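Long-range contact in uncharacterized protein from DUF364 family (Desulfitobacterium hafniense, PDB 3L5O), which is of unknown function but combines enolase-like and Rossmann-like folds around a probable active site with a possible role in heavy-metal chelation: residues A[98-106]-A[219-227]. Numbering follows the deposited sequence.
Sequences LAAINAYYN and GPGTPLAPV
Asn102 and Pro223 bring the backbones to within 5.3 Å, CA to CA, where the last turns of helix 91-105 meet the loop following strand 214-218. That strand lies in the parallel part of the mixed sheet, consistent with the Rossmann-like fold. The contact packs this loop on a helix from the other family region of the sequence. The loop starts with a type I turn, Gly219 to Thr222, and makes an inverse gamma turn at Leu224.

Asn106, just past the helix, uses both ends of its amide. Asn106 OD1 accepts from Leu224 N at 3.0 Å, in the carbonyl plane. Asn106 ND2 donates to Thr222 O at 3.1 Å, nearly straight (165°). An alanine here would remove both bonds and is likely to leave the Leu224 N-H and Thr222 O without these partners. With CG anti to its carbonyl carbon (chi1 -72°), Asn102 turns its amide to the loop. Its ND2 donates to Gly221 O, from above that carbonyl's plane, and also bonds Leu57 O. Leu98 CD1 and Ile101 CG2 pack on the Pro223 ring.

The Tyr105 ring, whose OH bonds Met27 O, has Tyr104 CD2 over one face and the Ala225 methyl over the other. That methyl makes a CH-pi contact, Ala225 CB lying 3.8 Å from the Tyr105 ring centroid.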
loop_
_atom_site.group_PDB
_atom_site.type_symbol
_atom_site.label_atom_id
_atom_site.label_comp_id
_atom_site.label_asym_id
_atom_site.label_seq_id
_atom_site.Cartn_x
_atom_site.Cartn_y
_atom_site.Cartn_z
ATOM N N LEU A 98 -4.202 6.406 -5.303
ATOM C CA LEU A 98 -3.716 5.051 -5.056
ATOM C C LEU A 98 -4.823 3.996 -5.220
ATOM O O LEU A 98 -4.566 2.922 -5.732
ATOM C CB LEU A 98 -3.058 4.939 -3.670
ATOM C CG LEU A 98 -2.446 3.577 -3.291
ATOM C CD1 LEU A 98 -1.399 3.088 -4.304
ATOM C CD2 LEU A 98 -1.830 3.688 -1.904
ATOM N N ALA A 99 -6.042 4.289 -4.786
ATOM C CA ALA A 99 -7.172 3.408 -5.082
ATOM C C ALA A 99 -7.330 3.128 -6.608
ATOM O O ALA A 99 -7.498 1.980 -7.020
ATOM C CB ALA A 99 -8.467 3.965 -4.455
ATOM N N ALA A 100 -7.171 4.158 -7.437
ATOM C CA ALA A 100 -7.244 4.026 -8.876
ATOM C C ALA A 100 -6.096 3.163 -9.412
ATOM O O ALA A 100 -6.314 2.267 -10.221
ATOM C CB ALA A 100 -7.203 5.411 -9.542
ATOM N N ILE A 101 -4.879 3.407 -8.945
ATOM C CA ILE A 101 -3.757 2.528 -9.308
ATOM C C ILE A 101 -4.079 1.063 -9.003
ATOM O O ILE A 101 -3.853 0.173 -9.835
ATOM C CB ILE A 101 -2.473 2.977 -8.583
ATOM C CG1 ILE A 101 -1.972 4.276 -9.199
ATOM C CG2 ILE A 101 -1.390 1.891 -8.636
ATOM C CD1 ILE A 101 -0.925 4.973 -8.368
ATOM N N ASN A 102 -4.646 0.822 -7.823
ATOM C CA ASN A 102 -4.836 -0.554 -7.354
ATOM C C ASN A 102 -6.029 -1.220 -8.032
ATOM O O ASN A 102 -6.118 -2.451 -8.062
ATOM C CB ASN A 102 -4.957 -0.596 -5.827
ATOM C CG ASN A 102 -3.625 -0.324 -5.131
ATOM O OD1 ASN A 102 -2.557 -0.621 -5.654
ATOM N ND2 ASN A 102 -3.695 0.252 -3.962
ATOM N N ALA A 103 -6.929 -0.416 -8.600
ATOM C CA ALA A 103 -8.057 -0.940 -9.387
ATOM C C ALA A 103 -7.543 -1.605 -10.654
ATOM O O ALA A 103 -8.090 -2.583 -11.067
ATOM C CB ALA A 103 -9.027 0.150 -9.727
ATOM N N TYR A 104 -6.480 -1.083 -11.265
ATOM C CA TYR A 104 -5.831 -1.814 -12.378
ATOM C C TYR A 104 -5.020 -3.016 -11.835
ATOM O O TYR A 104 -5.395 -4.147 -12.084
ATOM C CB TYR A 104 -4.905 -0.935 -13.183
ATOM C CG TYR A 104 -4.148 -1.725 -14.220
ATOM C CD1 TYR A 104 -4.818 -2.351 -15.271
ATOM C CD2 TYR A 104 -2.776 -1.835 -14.165
ATOM C CE1 TYR A 104 -4.126 -3.076 -16.225
ATOM C CE2 TYR A 104 -2.077 -2.553 -15.113
ATOM C CZ TYR A 104 -2.754 -3.161 -16.136
ATOM O OH TYR A 104 -2.020 -3.848 -17.053
ATOM N N TYR A 105 -3.929 -2.761 -11.106
ATOM C CA TYR A 105 -2.962 -3.832 -10.777
ATOM C C TYR A 105 -3.514 -4.995 -9.941
ATOM O O TYR A 105 -3.071 -6.172 -10.092
ATOM C CB TYR A 105 -1.733 -3.245 -10.101
ATOM C CG TYR A 105 -0.911 -2.345 -10.986
ATOM C CD1 TYR A 105 -0.022 -2.882 -11.917
ATOM C CD2 TYR A 105 -1.007 -0.957 -10.893
ATOM C CE1 TYR A 105 0.723 -2.070 -12.748
ATOM C CE2 TYR A 105 -0.255 -0.131 -11.735
ATOM C CZ TYR A 105 0.618 -0.696 -12.655
ATOM O OH TYR A 105 1.395 0.082 -13.495
ATOM N N ASN A 106 -4.495 -4.679 -9.096
ATOM C CA ASN A 106 -5.065 -5.648 -8.156
ATOM C C ASN A 106 -6.389 -6.216 -8.632
ATOM O O ASN A 106 -7.119 -6.846 -7.861
ATOM C CB ASN A 106 -5.226 -5.063 -6.723
ATOM C CG ASN A 106 -3.919 -4.535 -6.137
ATOM O OD1 ASN A 106 -2.871 -4.576 -6.777
ATOM N ND2 ASN A 106 -3.986 -4.013 -4.909
ATOM N N GLY A 219 0.428 -3.823 3.065
ATOM C CA GLY A 219 -0.851 -3.292 3.459
ATOM C C GLY A 219 -1.835 -3.402 2.294
ATOM O O GLY A 219 -1.454 -3.708 1.170
ATOM N N PRO A 220 -3.101 -3.161 2.588
ATOM C CA PRO A 220 -4.178 -3.277 1.605
ATOM C C PRO A 220 -4.049 -2.382 0.366
ATOM O O PRO A 220 -4.554 -2.754 -0.705
ATOM C CB PRO A 220 -5.407 -2.871 2.422
ATOM C CG PRO A 220 -5.042 -3.174 3.815
ATOM C CD PRO A 220 -3.618 -2.813 3.930
ATOM N N GLY A 221 -3.381 -1.237 0.520
ATOM C CA GLY A 221 -3.111 -0.292 -0.539
ATOM C C GLY A 221 -1.811 -0.499 -1.318
ATOM O O GLY A 221 -1.384 0.373 -2.081
ATOM N N THR A 222 -1.211 -1.671 -1.180
ATOM C CA THR A 222 -0.025 -2.027 -1.935
ATOM C C THR A 222 -0.441 -2.462 -3.337
ATOM O O THR A 222 -1.270 -3.375 -3.484
ATOM C CB THR A 222 0.685 -3.189 -1.259
ATOM O OG1 THR A 222 1.057 -2.810 0.087
ATOM C CG2 THR A 222 1.970 -3.531 -1.994
ATOM N N PRO A 223 0.101 -1.793 -4.355
ATOM C CA PRO A 223 -0.076 -2.243 -5.738
ATOM C C PRO A 223 0.738 -3.487 -6.036
ATOM O O PRO A 223 1.915 -3.556 -5.687
ATOM C CB PRO A 223 0.401 -1.029 -6.577
ATOM C CG PRO A 223 0.680 0.083 -5.617
ATOM C CD PRO A 223 0.876 -0.539 -4.274
ATOM N N LEU A 224 0.109 -4.454 -6.689
ATOM C CA LEU A 224 0.728 -5.717 -7.010
ATOM C C LEU A 224 1.368 -5.617 -8.391
ATOM O O LEU A 224 1.028 -6.354 -9.334
ATOM C CB LEU A 224 -0.319 -6.827 -6.899
ATOM C CG LEU A 224 -0.874 -7.013 -5.466
ATOM C CD1 LEU A 224 -2.120 -7.857 -5.468
ATOM C CD2 LEU A 224 0.155 -7.628 -4.504
ATOM N N ALA A 225 2.324 -4.689 -8.460
ATOM C CA ALA A 225 2.869 -4.131 -9.680
ATOM C C ALA A 225 4.357 -4.483 -9.728
ATOM O O ALA A 225 5.195 -3.775 -9.133
ATOM C CB ALA A 225 2.700 -2.635 -9.656
ATOM N N PRO A 226 4.685 -5.588 -10.396
ATOM C CA PRO A 226 6.075 -6.049 -10.506
ATOM C C PRO A 226 7.049 -4.994 -11.008
ATOM O O PRO A 226 8.230 -5.149 -10.768
ATOM C CB PRO A 226 5.994 -7.200 -11.503
ATOM C CG PRO A 226 4.589 -7.684 -11.441
ATOM C CD PRO A 226 3.743 -6.498 -11.072
ATOM N N VAL A 227 6.580 -3.954 -11.694
ATOM C CA VAL A 227 7.444 -2.848 -12.096
ATOM C C VAL A 227 8.134 -2.215 -10.873
ATOM O O VAL A 227 9.275 -1.754 -10.945
ATOM C CB VAL A 227 6.659 -1.781 -12.941
ATOM C CG1 VAL A 227 5.753 -0.928 -12.063
ATOM C CG2 VAL A 227 7.605 -0.908 -13.755
HETATM O O HOH W 1 -0.686 -6.697 -11.284
HETATM O O HOH W 2 -5.972 -2.449 -3.172
#